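Local coordinates for DUF2666 domain-containing protein (Pyrococcus furiosus, PDB 3V68) that is of unknown function but belongs to the DUF2666 family and probably binds double-stranded DNA, at residues P45-E50 with L161-L166; K51-G56 with G83-E88; N55-I60 with A103-E108; L97-K102 with S241-K246. All coordinates share one frame; numbering follows the deposited sequence.

Overall arrangement
Contacts 1, 3 and 4 are largely buried, whereas contact 2, about 19 Å from the centre of the chain to its own centre, is partly open to solvent. Contacts 1 and 4 each join the first DUF2666 sequence region to the second; contacts 2 and 3 stay within the first. Helix 91-110 serves both contact 3 and contact 4, and helix 54-58 both contact 2 and contact 3. Chemistry follows place: contact 3 is almost wholly aliphatic, without a direct hydrogen bond, contacts 1 and 4 add one direct hydrogen bond each to a hydrophobic core, and contact 2 relies on backbone pairing and a lysine salt bridge. L244 of contact 4 packs against L161 of contact 1.

Contact 1. Residues P45-E50 with L161-L166; sequences PGYLGE and LDIARL
The ring of Y47 lies against I163, L161 meets both L48 and E50, and these three meetings carry the contact between the loop 45-50 and the first turns of helix 160-181. Y47, the residue with the most surface buried here, presents a ring face to I163. CG2 of I163 sits over the centre of that face, 3.6 Å from the centroid and 11° off the ring normal, a CH-pi contact. With CG1 of I163 beside the backbone N (chi1 -57°), CG2 stands anti to that nitrogen, which puts it over the ring. The other branch of the isoleucine ends nearer the rim, with I163 CD1 3.6 Å from Y47 CE1. At the base of the tyrosine, Y47 CB rests on A164 CB at 3.8 Å, while its hydroxyl is hydrogen-bonded to ND1 of H12.

L161 is held at both its backbone and its side chain. Its N-H donates to E50 OE1 (N to O 3.0 Å), and the nitrogen stands above the carboxylate plane, 38° out of it. E50 OE2 accepts from the backbone N of L160, so the one carboxylate takes up two N-H groups. On the apolar side, L161 CD1 meets L48 CD2 at 3.8 Å, and the same L48 methyl lies 3.7 Å from A164 CB. L244 of helix 241-248 also packs on L161. The arrangement is that of a loop glutamate binding backbone N-H groups at the start of helix 160-181, here joining the two DUF2666 sequence regions across a hydrophobic interface.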
loop_
_atom_site.group_PDB
_atom_site.type_symbol
_atom_site.label_atom_id
_atom_site.label_comp_id
_atom_site.label_asym_id
_atom_site.label_seq_id
_atom_site.Cartn_x
_atom_site.Cartn_y
_atom_site.Cartn_z
ATOM N N PRO A 45 -6.082 5.425 -4.979
ATOM C CA PRO A 45 -7.503 5.329 -5.335
ATOM C C PRO A 45 -7.986 6.396 -6.320
ATOM O O PRO A 45 -8.840 6.107 -7.161
ATOM C CB PRO A 45 -8.207 5.486 -3.985
ATOM C CG PRO A 45 -7.224 4.943 -3.013
ATOM C CD PRO A 45 -5.909 5.451 -3.513
ATOM N N GLY A 46 -7.429 7.603 -6.232
ATOM C CA GLY A 46 -7.767 8.690 -7.156
ATOM C C GLY A 46 -7.345 8.458 -8.597
ATOM O O GLY A 46 -7.728 9.220 -9.493
ATOM N N TYR A 47 -6.556 7.410 -8.823
ATOM C CA TYR A 47 -6.062 7.068 -10.153
ATOM C C TYR A 47 -6.662 5.767 -10.688
ATOM O O TYR A 47 -6.231 5.258 -11.726
ATOM C CB TYR A 47 -4.529 6.992 -10.152
ATOM C CG TYR A 47 -3.873 8.344 -10.009
ATOM C CD1 TYR A 47 -3.761 9.201 -11.102
ATOM C CD2 TYR A 47 -3.378 8.767 -8.781
ATOM C CE1 TYR A 47 -3.173 10.452 -10.973
ATOM C CE2 TYR A 47 -2.787 10.011 -8.639
ATOM C CZ TYR A 47 -2.688 10.847 -9.736
ATOM O OH TYR A 47 -2.098 12.079 -9.590
ATOM N N LEU A 48 -7.658 5.236 -9.979
ATOM C CA LEU A 48 -8.284 3.964 -10.362
ATOM C C LEU A 48 -9.644 4.133 -11.040
ATOM O O LEU A 48 -10.257 3.147 -11.454
ATOM C CB LEU A 48 -8.418 3.047 -9.141
ATOM C CG LEU A 48 -7.131 2.547 -8.469
ATOM C CD1 LEU A 48 -7.477 1.802 -7.186
ATOM C CD2 LEU A 48 -6.311 1.661 -9.395
ATOM N N GLY A 49 -10.090 5.382 -11.167
ATOM C CA GLY A 49 -11.448 5.709 -11.612
ATOM C C GLY A 49 -11.879 5.279 -13.006
ATOM O O GLY A 49 -13.081 5.197 -13.282
ATOM N N GLU A 50 -10.914 5.012 -13.886
ATOM C CA GLU A 50 -11.206 4.525 -15.239
ATOM C C GLU A 50 -11.784 3.107 -15.204
ATOM O O GLU A 50 -12.568 2.731 -16.082
ATOM C CB GLU A 50 -9.946 4.553 -16.124
ATOM C CG GLU A 50 -9.340 5.946 -16.354
ATOM C CD GLU A 50 -7.845 5.928 -16.705
ATOM O OE1 GLU A 50 -7.137 4.949 -16.367
ATOM O OE2 GLU A 50 -7.369 6.914 -17.310
ATOM N N LEU A 161 -4.609 4.839 -14.743
ATOM C CA LEU A 161 -4.278 3.528 -14.199
ATOM C C LEU A 161 -2.774 3.256 -14.213
ATOM O O LEU A 161 -2.277 2.485 -13.393
ATOM C CB LEU A 161 -5.029 2.419 -14.948
ATOM C CG LEU A 161 -5.264 1.138 -14.145
ATOM C CD1 LEU A 161 -6.389 1.326 -13.148
ATOM C CD2 LEU A 161 -5.569 -0.028 -15.061
ATOM N N ASP A 162 -2.055 3.892 -15.134
ATOM C CA ASP A 162 -0.609 3.722 -15.191
ATOM C C ASP A 162 0.090 4.483 -14.073
ATOM O O ASP A 162 1.099 4.018 -13.537
ATOM C CB ASP A 162 -0.039 4.130 -16.545
ATOM C CG ASP A 162 1.368 3.613 -16.742
ATOM O OD1 ASP A 162 1.644 2.485 -16.277
ATOM O OD2 ASP A 162 2.193 4.336 -17.338
ATOM N N ILE A 163 -0.458 5.642 -13.726
ATOM C CA ILE A 163 0.004 6.393 -12.565
ATOM C C ILE A 163 -0.260 5.566 -11.307
ATOM O O ILE A 163 0.614 5.441 -10.446
ATOM C CB ILE A 163 -0.653 7.790 -12.479
ATOM C CG1 ILE A 163 -0.375 8.583 -13.764
ATOM C CG2 ILE A 163 -0.143 8.549 -11.258
ATOM C CD1 ILE A 163 -1.207 9.836 -13.910
ATOM N N ALA A 164 -1.451 4.972 -11.228
ATOM C CA ALA A 164 -1.781 4.058 -10.134
ATOM C C ALA A 164 -0.755 2.933 -10.015
ATOM O O ALA A 164 -0.332 2.596 -8.909
ATOM C CB ALA A 164 -3.173 3.479 -10.318
ATOM N N ARG A 165 -0.372 2.357 -11.154
ATOM C CA ARG A 165 0.602 1.263 -11.182
ATOM C C ARG A 165 1.952 1.701 -10.622
ATOM O O ARG A 165 2.545 0.993 -9.802
ATOM C CB ARG A 165 0.787 0.718 -12.602
ATOM C CG ARG A 165 1.591 -0.575 -12.654
ATOM C CD ARG A 165 2.178 -0.852 -14.034
ATOM N NE ARG A 165 2.842 0.314 -14.612
ATOM C CZ ARG A 165 4.062 0.745 -14.291
ATOM N NH1 ARG A 165 4.794 0.120 -13.373
ATOM N NH2 ARG A 165 4.551 1.821 -14.890
ATOM N N LEU A 166 2.429 2.859 -11.075
ATOM C CA LEU A 166 3.715 3.392 -10.633
ATOM C C LEU A 166 3.693 3.689 -9.140
ATOM O O LEU A 166 4.643 3.363 -8.423
ATOM C CB LEU A 166 4.108 4.646 -11.421
ATOM C CG LEU A 166 5.546 5.123 -11.177
ATOM C CD1 LEU A 166 6.565 4.103 -11.679
ATOM C CD2 LEU A 166 5.778 6.484 -11.816
#

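Contact 2. Residues K51-G56 with G83-E88; sequences KIDVNG and GRLVME
K51 reaches M87 and E88 with the tip of a folded side chain, although its CB points away from the 83-88 segment. From CB the chain turns at chi2 (-54°) and again at chi3 (-59°); this double bend brings CE back to the partner loop, and NZ continues from it. CE is the first atom to touch 83-88, 3.2 Å from M87 O. NZ then donates to M87 O at 2.9 Å, nearly in line with the carbonyl, and forms a salt bridge with E88 OE1, also at 2.9 Å, on the anti side and tilted out of the carboxylate plane. The ammonium has a further partner in the hydroxyl of Y247. A methionine in place of K51 would probably leave E88 without its cationic mate and the M87 carbonyl without this donor.

Two backbone bonds flank I52 and V86: M87 N donates to K51 O (2.8 Å), and D53 N to L85 O (2.8 Å, 175° at the hydrogen). The thioether of M87 lies alongside the K51-I52 backbone, its CE 3.6 Å from I52 N. Next to the second bond, L85 CD1 packs 3.7 Å from G56 C. D53 then caps helix 54-58, its OD1 accepting from G56 N. The whole is an isolated antiparallel beta bridge between two loops, with I52 and V86 as its non-hydrogen-bonded pair, leading directly into an Asp N-cap.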
loop_
_atom_site.group_PDB
_atom_site.type_symbol
_atom_site.label_atom_id
_atom_site.label_comp_id
_atom_site.label_asym_id
_atom_site.label_seq_id
_atom_site.Cartn_x
_atom_site.Cartn_y
_atom_site.Cartn_z
ATOM N N LYS A 51 -11.407 2.335 -14.183
ATOM C CA LYS A 51 -11.744 0.910 -14.104
ATOM C C LYS A 51 -12.517 0.507 -12.847
ATOM O O LYS A 51 -13.143 -0.555 -12.814
ATOM C CB LYS A 51 -10.471 0.054 -14.205
ATOM C CG LYS A 51 -9.656 0.220 -15.497
ATOM C CD LYS A 51 -10.494 -0.002 -16.749
ATOM C CE LYS A 51 -11.119 -1.389 -16.783
ATOM N NZ LYS A 51 -11.759 -1.652 -18.100
ATOM N N ILE A 52 -12.468 1.348 -11.817
ATOM C CA ILE A 52 -13.114 1.053 -10.538
ATOM C C ILE A 52 -13.899 2.279 -10.076
ATOM O O ILE A 52 -13.383 3.400 -10.099
ATOM C CB ILE A 52 -12.073 0.633 -9.444
ATOM C CG1 ILE A 52 -11.325 -0.644 -9.853
ATOM C CG2 ILE A 52 -12.746 0.440 -8.070
ATOM C CD1 ILE A 52 -10.015 -0.881 -9.094
ATOM N N ASP A 53 -15.149 2.066 -9.678
ATOM C CA ASP A 53 -15.963 3.129 -9.100
ATOM C C ASP A 53 -15.498 3.329 -7.662
ATOM O O ASP A 53 -16.017 2.699 -6.740
ATOM C CB ASP A 53 -17.447 2.740 -9.151
ATOM C CG ASP A 53 -18.372 3.814 -8.574
ATOM O OD1 ASP A 53 -17.894 4.822 -8.003
ATOM O OD2 ASP A 53 -19.603 3.637 -8.683
ATOM N N VAL A 54 -14.507 4.202 -7.482
ATOM C CA VAL A 54 -13.864 4.378 -6.176
ATOM C C VAL A 54 -14.781 5.019 -5.131
ATOM O O VAL A 54 -14.761 4.626 -3.966
ATOM C CB VAL A 54 -12.524 5.141 -6.292
ATOM C CG1 VAL A 54 -11.902 5.374 -4.913
ATOM C CG2 VAL A 54 -11.560 4.349 -7.167
ATOM N N ASN A 55 -15.597 5.983 -5.554
ATOM C CA ASN A 55 -16.582 6.571 -4.646
ATOM C C ASN A 55 -17.504 5.505 -4.057
ATOM O O ASN A 55 -17.730 5.471 -2.848
ATOM C CB ASN A 55 -17.386 7.670 -5.344
ATOM C CG ASN A 55 -16.558 8.916 -5.620
ATOM O OD1 ASN A 55 -16.437 9.351 -6.764
ATOM N ND2 ASN A 55 -15.980 9.493 -4.568
ATOM N N GLY A 56 -18.005 4.622 -4.918
ATOM C CA GLY A 56 -18.821 3.494 -4.487
ATOM C C GLY A 56 -18.059 2.542 -3.584
ATOM O O GLY A 56 -18.588 2.069 -2.578
ATOM N N GLY A 83 -17.033 -6.529 -6.876
ATOM C CA GLY A 83 -17.142 -6.919 -8.280
ATOM C C GLY A 83 -18.063 -6.003 -9.062
ATOM O O GLY A 83 -17.776 -5.643 -10.204
ATOM N N ARG A 84 -19.158 -5.605 -8.425
ATOM C CA ARG A 84 -20.135 -4.709 -9.050
ATOM C C ARG A 84 -19.604 -3.304 -9.309
ATOM O O ARG A 84 -20.182 -2.545 -10.091
ATOM C CB ARG A 84 -21.419 -4.669 -8.225
ATOM C CG ARG A 84 -22.234 -5.909 -8.438
ATOM C CD ARG A 84 -23.422 -6.017 -7.531
ATOM N NE ARG A 84 -24.260 -7.115 -7.998
ATOM C CZ ARG A 84 -25.185 -7.730 -7.273
ATOM N NH1 ARG A 84 -25.411 -7.371 -6.018
ATOM N NH2 ARG A 84 -25.885 -8.716 -7.815
ATOM N N LEU A 85 -18.499 -2.962 -8.657
ATOM C CA LEU A 85 -17.904 -1.644 -8.795
ATOM C C LEU A 85 -16.734 -1.633 -9.784
ATOM O O LEU A 85 -16.112 -0.593 -10.001
ATOM C CB LEU A 85 -17.465 -1.126 -7.422
ATOM C CG LEU A 85 -18.593 -0.914 -6.404
ATOM C CD1 LEU A 85 -18.045 -0.916 -4.993
ATOM C CD2 LEU A 85 -19.372 0.374 -6.678
ATOM N N VAL A 86 -16.455 -2.788 -10.384
ATOM C CA VAL A 86 -15.361 -2.925 -11.348
ATOM C C VAL A 86 -15.908 -2.909 -12.774
ATOM O O VAL A 86 -16.710 -3.770 -13.155
ATOM C CB VAL A 86 -14.528 -4.208 -11.094
ATOM C CG1 VAL A 86 -13.519 -4.434 -12.213
ATOM C CG2 VAL A 86 -13.810 -4.119 -9.747
ATOM N N MET A 87 -15.463 -1.925 -13.552
ATOM C CA MET A 87 -15.915 -1.754 -14.930
ATOM C C MET A 87 -15.067 -2.587 -15.886
ATOM O O MET A 87 -14.230 -2.061 -16.621
ATOM C CB MET A 87 -15.891 -0.275 -15.328
ATOM C CG MET A 87 -16.907 0.597 -14.595
ATOM S SD MET A 87 -16.331 1.226 -13.000
ATOM C CE MET A 87 -15.360 2.639 -13.502
ATOM N N GLU A 88 -15.297 -3.896 -15.868
ATOM C CA GLU A 88 -14.574 -4.825 -16.722
ATOM C C GLU A 88 -15.439 -6.044 -16.993
ATOM O O GLU A 88 -16.076 -6.573 -16.077
ATOM C CB GLU A 88 -13.244 -5.235 -16.068
ATOM C CG GLU A 88 -12.381 -6.188 -16.906
ATOM C CD GLU A 88 -12.087 -5.652 -18.300
ATOM O OE1 GLU A 88 -11.535 -4.540 -18.420
ATOM O OE2 GLU A 88 -12.412 -6.352 -19.282
#

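Contact 3. Residues N55-I60 with A103-E108; sequences NGLLSI and AVLTRE
L57 and L58 of the short helix 54-58, with I60 just beyond it, pack against V104, L105 and E108 of helix 91-110 in an apolar helix-to-helix contact within the first DUF2666 sequence region. The two neighbouring leucines reach the partner by different rotamers. In L57 CG is anti to the backbone N (chi1 179°), and the fork divides between two residues: CD2 lies 3.9 Å from V104 CG1, and CD1 4.0 Å from L105 CB. L58 has its CG anti to the carbonyl carbon instead (chi1 -58°); its CD2 meets V104 CG1 at 4.0 Å and the aliphatic CG of E108 at 3.7 Å. V104 CG1, the branch anti to its backbone N, is therefore touched by a methyl of each leucine.

E108 offers its CG to L58, and beyond it the chain bends at chi2, with OE1 forming a salt bridge to K111. L105 has the most surface covered in the contact and, like L57, carries CG anti to the backbone N. The L105 and I60 side chains cross at about a right angle, with L105 CD2 4.1 Å from I60 CD1. I82 of helix 76-83 packs on both L57 and L105, and L73 of helix 66-73 also reaches L105. The other methyl of L105 turns to the backbone of the short helix, with L105 CD1 3.5 Å from L57 O.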
loop_
_atom_site.group_PDB
_atom_site.type_symbol
_atom_site.label_atom_id
_atom_site.label_comp_id
_atom_site.label_asym_id
_atom_site.label_seq_id
_atom_site.Cartn_x
_atom_site.Cartn_y
_atom_site.Cartn_z
ATOM N N ASN A 55 -15.597 5.983 -5.554
ATOM C CA ASN A 55 -16.582 6.571 -4.646
ATOM C C ASN A 55 -17.504 5.505 -4.057
ATOM O O ASN A 55 -17.730 5.471 -2.848
ATOM C CB ASN A 55 -17.386 7.670 -5.344
ATOM C CG ASN A 55 -16.558 8.916 -5.620
ATOM O OD1 ASN A 55 -16.437 9.351 -6.764
ATOM N ND2 ASN A 55 -15.980 9.493 -4.568
ATOM N N GLY A 56 -18.005 4.622 -4.918
ATOM C CA GLY A 56 -18.821 3.494 -4.487
ATOM C C GLY A 56 -18.059 2.542 -3.584
ATOM O O GLY A 56 -18.588 2.069 -2.578
ATOM N N LEU A 57 -16.806 2.270 -3.946
ATOM C CA LEU A 57 -15.962 1.346 -3.189
ATOM C C LEU A 57 -15.763 1.797 -1.747
ATOM O O LEU A 57 -15.962 1.020 -0.813
ATOM C CB LEU A 57 -14.607 1.160 -3.883
ATOM C CG LEU A 57 -13.585 0.234 -3.212
ATOM C CD1 LEU A 57 -14.051 -1.222 -3.207
ATOM C CD2 LEU A 57 -12.243 0.373 -3.909
ATOM N N LEU A 58 -15.385 3.059 -1.581
ATOM C CA LEU A 58 -15.112 3.616 -0.258
ATOM C C LEU A 58 -16.390 3.931 0.526
ATOM O O LEU A 58 -16.330 4.304 1.700
ATOM C CB LEU A 58 -14.208 4.848 -0.375
ATOM C CG LEU A 58 -12.843 4.642 -1.049
ATOM C CD1 LEU A 58 -12.092 5.962 -1.166
ATOM C CD2 LEU A 58 -11.995 3.603 -0.321
ATOM N N SER A 59 -17.541 3.766 -0.127
ATOM C CA SER A 59 -18.843 3.933 0.525
ATOM C C SER A 59 -19.404 2.618 1.069
ATOM O O SER A 59 -20.460 2.611 1.709
ATOM C CB SER A 59 -19.850 4.580 -0.433
ATOM O OG SER A 59 -19.453 5.896 -0.769
ATOM N N ILE A 60 -18.705 1.512 0.814
ATOM C CA ILE A 60 -19.105 0.201 1.337
ATOM C C ILE A 60 -19.009 0.209 2.860
ATOM O O ILE A 60 -17.990 0.619 3.425
ATOM C CB ILE A 60 -18.254 -0.956 0.744
ATOM C CG1 ILE A 60 -18.511 -1.097 -0.762
ATOM C CG2 ILE A 60 -18.548 -2.283 1.461
ATOM C CD1 ILE A 60 -17.577 -2.066 -1.465
ATOM N N ALA A 103 -7.831 -4.458 -1.969
ATOM C CA ALA A 103 -6.687 -3.931 -1.218
ATOM C C ALA A 103 -6.898 -2.480 -0.796
ATOM O O ALA A 103 -6.497 -2.086 0.299
ATOM C CB ALA A 103 -5.397 -4.066 -2.021
ATOM N N VAL A 104 -7.528 -1.693 -1.671
ATOM C CA VAL A 104 -7.842 -0.296 -1.367
ATOM C C VAL A 104 -8.847 -0.235 -0.220
ATOM O O VAL A 104 -8.651 0.501 0.753
ATOM C CB VAL A 104 -8.379 0.451 -2.618
ATOM C CG1 VAL A 104 -9.034 1.772 -2.236
ATOM C CG2 VAL A 104 -7.251 0.691 -3.605
ATOM N N LEU A 105 -9.908 -1.029 -0.335
ATOM C CA LEU A 105 -10.940 -1.083 0.694
ATOM C C LEU A 105 -10.373 -1.567 2.033
ATOM O O LEU A 105 -10.642 -0.982 3.077
ATOM C CB LEU A 105 -12.104 -1.975 0.247
ATOM C CG LEU A 105 -13.287 -2.095 1.210
ATOM C CD1 LEU A 105 -13.947 -0.737 1.420
ATOM C CD2 LEU A 105 -14.299 -3.118 0.715
ATOM N N THR A 106 -9.575 -2.629 1.986
ATOM C CA THR A 106 -8.967 -3.189 3.190
ATOM C C THR A 106 -8.117 -2.161 3.947
ATOM O O THR A 106 -8.243 -2.025 5.168
ATOM C CB THR A 106 -8.153 -4.459 2.851
ATOM O OG1 THR A 106 -9.029 -5.429 2.268
ATOM C CG2 THR A 106 -7.506 -5.055 4.099
ATOM N N ARG A 107 -7.278 -1.416 3.228
ATOM C CA ARG A 107 -6.472 -0.374 3.854
ATOM C C ARG A 107 -7.348 0.685 4.523
ATOM O O ARG A 107 -7.111 1.047 5.668
ATOM C CB ARG A 107 -5.529 0.293 2.845
ATOM C CG ARG A 107 -4.779 1.523 3.415
ATOM C CD ARG A 107 -3.747 2.109 2.437
ATOM N NE ARG A 107 -2.577 1.243 2.340
ATOM C CZ ARG A 107 -1.387 1.499 2.877
ATOM N NH1 ARG A 107 -1.154 2.638 3.524
ATOM N NH2 ARG A 107 -0.409 0.617 2.726
ATOM N N GLU A 108 -8.358 1.174 3.807
ATOM C CA GLU A 108 -9.179 2.260 4.335
ATOM C C GLU A 108 -10.029 1.818 5.524
ATOM O O GLU A 108 -10.188 2.570 6.488
ATOM C CB GLU A 108 -10.030 2.897 3.231
ATOM C CG GLU A 108 -9.209 3.622 2.159
ATOM C CD GLU A 108 -8.183 4.598 2.732
ATOM O OE1 GLU A 108 -8.589 5.565 3.412
ATOM O OE2 GLU A 108 -6.971 4.400 2.494
#

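Contact 4. Residues L97-K102 with S241-K246; sequences LVEVAK and SKNLEK
The amide of N243 and the carboxylate of E99 are turned 61° against each other, and a single N-H of the asparagine joins them. E99 OE1 lies nearly in the amide plane, whereas N243 ND2 stands above the carboxylate, 42° out of that plane. The bond from N243 ND2 to E99 OE1 is 2.8 Å long. A water bridges the same two groups, donating to E99 OE1 at 3.1 Å and to N243 OD1 at 2.7 Å. This polar cluster borders an antiparallel-type helix pair, in which segments 97-102 and 241-246 run at 146° with their axes 9.2 Å apart, linking the first DUF2666 sequence region to the second.

E99 reaches across with CG anti to its backbone N and an extended chain beyond. Its OE2 forms a salt bridge with K236, so the two carboxylate oxygens have different partners, while N243 ND2 also donates to the carbonyl of L96. An alanine at E99 would probably leave K236 without its anionic mate and the amide of N243, now held by fewer bonds, freer to turn.

Beside the polar groups the interface is aliphatic. The V100 and N243 side chains run antiparallel alongside each other, V100 CG2 3.7 Å from N243 CB. R165 of helix 160-181 also packs on L244, which thus lies between that helix and helix 91-110. Across the interface L244 CD2 touches two residues, lying 4.0 Å from V100 CG2 and 4.2 Å from L97 CD2.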
loop_
_atom_site.group_PDB
_atom_site.type_symbol
_atom_site.label_atom_id
_atom_site.label_comp_id
_atom_site.label_asym_id
_atom_site.label_seq_id
_atom_site.Cartn_x
_atom_site.Cartn_y
_atom_site.Cartn_z
ATOM N N LEU A 97 -8.514 -6.685 -11.180
ATOM C CA LEU A 97 -8.981 -5.388 -10.689
ATOM C C LEU A 97 -9.750 -5.495 -9.374
ATOM O O LEU A 97 -9.641 -4.611 -8.520
ATOM C CB LEU A 97 -9.812 -4.664 -11.752
ATOM C CG LEU A 97 -9.056 -4.226 -13.011
ATOM C CD1 LEU A 97 -10.035 -3.850 -14.117
ATOM C CD2 LEU A 97 -8.102 -3.069 -12.715
ATOM N N VAL A 98 -10.514 -6.574 -9.207
ATOM C CA VAL A 98 -11.201 -6.848 -7.939
ATOM C C VAL A 98 -10.208 -6.958 -6.778
ATOM O O VAL A 98 -10.447 -6.416 -5.700
ATOM C CB VAL A 98 -12.121 -8.102 -8.024
ATOM C CG1 VAL A 98 -12.551 -8.576 -6.641
ATOM C CG2 VAL A 98 -13.353 -7.796 -8.867
ATOM N N GLU A 99 -9.084 -7.634 -7.006
ATOM C CA GLU A 99 -8.065 -7.751 -5.967
ATOM C C GLU A 99 -7.456 -6.389 -5.595
ATOM O O GLU A 99 -7.206 -6.113 -4.414
ATOM C CB GLU A 99 -6.974 -8.742 -6.375
ATOM C CG GLU A 99 -6.065 -9.135 -5.212
ATOM C CD GLU A 99 -4.962 -10.105 -5.595
ATOM O OE1 GLU A 99 -4.754 -10.361 -6.802
ATOM O OE2 GLU A 99 -4.296 -10.610 -4.667
ATOM N N VAL A 100 -7.239 -5.545 -6.603
ATOM C CA VAL A 100 -6.775 -4.173 -6.389
ATOM C C VAL A 100 -7.782 -3.374 -5.557
ATOM O O VAL A 100 -7.407 -2.750 -4.561
ATOM C CB VAL A 100 -6.481 -3.461 -7.732
ATOM C CG1 VAL A 100 -6.249 -1.953 -7.536
ATOM C CG2 VAL A 100 -5.274 -4.104 -8.395
ATOM N N ALA A 101 -9.051 -3.410 -5.964
ATOM C CA ALA A 101 -10.125 -2.715 -5.245
ATOM C C ALA A 101 -10.231 -3.202 -3.805
ATOM O O ALA A 101 -10.394 -2.403 -2.878
ATOM C CB ALA A 101 -11.458 -2.892 -5.969
ATOM N N LYS A 102 -10.117 -4.515 -3.621
ATOM C CA LYS A 102 -10.160 -5.127 -2.293
ATOM C C LYS A 102 -9.026 -4.615 -1.402
ATOM O O LYS A 102 -9.236 -4.357 -0.223
ATOM C CB LYS A 102 -10.096 -6.648 -2.420
ATOM C CG LYS A 102 -10.413 -7.423 -1.155
ATOM C CD LYS A 102 -10.286 -8.908 -1.447
ATOM C CE LYS A 102 -10.276 -9.736 -0.183
ATOM N NZ LYS A 102 -10.128 -11.186 -0.495
ATOM N N SER A 241 0.971 -4.035 -7.585
ATOM C CA SER A 241 1.245 -3.325 -8.833
ATOM C C SER A 241 1.182 -4.269 -10.032
ATOM O O SER A 241 0.778 -3.861 -11.117
ATOM C CB SER A 241 2.608 -2.625 -8.792
ATOM O OG SER A 241 3.662 -3.570 -8.846
ATOM N N LYS A 242 1.571 -5.525 -9.821
ATOM C CA LYS A 242 1.582 -6.512 -10.904
ATOM C C LYS A 242 0.194 -6.711 -11.519
ATOM O O LYS A 242 0.081 -6.955 -12.717
ATOM C CB LYS A 242 2.220 -7.841 -10.472
ATOM C CG LYS A 242 1.454 -8.683 -9.454
ATOM C CD LYS A 242 2.187 -9.995 -9.209
ATOM C CE LYS A 242 1.344 -10.999 -8.442
ATOM N NZ LYS A 242 2.019 -12.328 -8.371
ATOM N N ASN A 243 -0.856 -6.591 -10.707
ATOM C CA ASN A 243 -2.225 -6.700 -11.225
ATOM C C ASN A 243 -2.523 -5.609 -12.248
ATOM O O ASN A 243 -3.137 -5.863 -13.283
ATOM C CB ASN A 243 -3.256 -6.656 -10.095
ATOM C CG ASN A 243 -3.221 -7.891 -9.215
ATOM O OD1 ASN A 243 -2.157 -8.455 -8.953
ATOM N ND2 ASN A 243 -4.390 -8.306 -8.732
ATOM N N LEU A 244 -2.059 -4.398 -11.959
ATOM C CA LEU A 244 -2.280 -3.260 -12.836
ATOM C C LEU A 244 -1.385 -3.346 -14.072
ATOM O O LEU A 244 -1.802 -2.979 -15.169
ATOM C CB LEU A 244 -2.076 -1.942 -12.075
ATOM C CG LEU A 244 -3.035 -1.693 -10.901
ATOM C CD1 LEU A 244 -2.593 -0.478 -10.078
ATOM C CD2 LEU A 244 -4.483 -1.540 -11.378
ATOM N N GLU A 245 -0.168 -3.856 -13.875
ATOM C CA GLU A 245 0.780 -4.130 -14.954
ATOM C C GLU A 245 0.169 -5.105 -15.958
ATOM O O GLU A 245 0.181 -4.849 -17.165
ATOM C CB GLU A 245 2.074 -4.708 -14.365
ATOM C CG GLU A 245 3.261 -4.807 -15.326
ATOM C CD GLU A 245 4.502 -5.390 -14.657
ATOM O OE1 GLU A 245 4.653 -5.244 -13.419
ATOM O OE2 GLU A 245 5.331 -5.993 -15.372
ATOM N N LYS A 246 -0.383 -6.205 -15.446
ATOM C CA LYS A 246 -0.993 -7.239 -16.289
ATOM C C LYS A 246 -2.236 -6.732 -17.024
ATOM O O LYS A 246 -2.463 -7.102 -18.180
ATOM C CB LYS A 246 -1.307 -8.502 -15.474
ATOM C CG LYS A 246 -1.832 -9.696 -16.291
ATOM C CD LYS A 246 -0.811 -10.215 -17.298
ATOM C CE LYS A 246 -1.452 -11.198 -18.266
ATOM N NZ LYS A 246 -0.482 -11.707 -19.276
HETATM O O HOH W 1 -1.639 -10.082 -6.909
#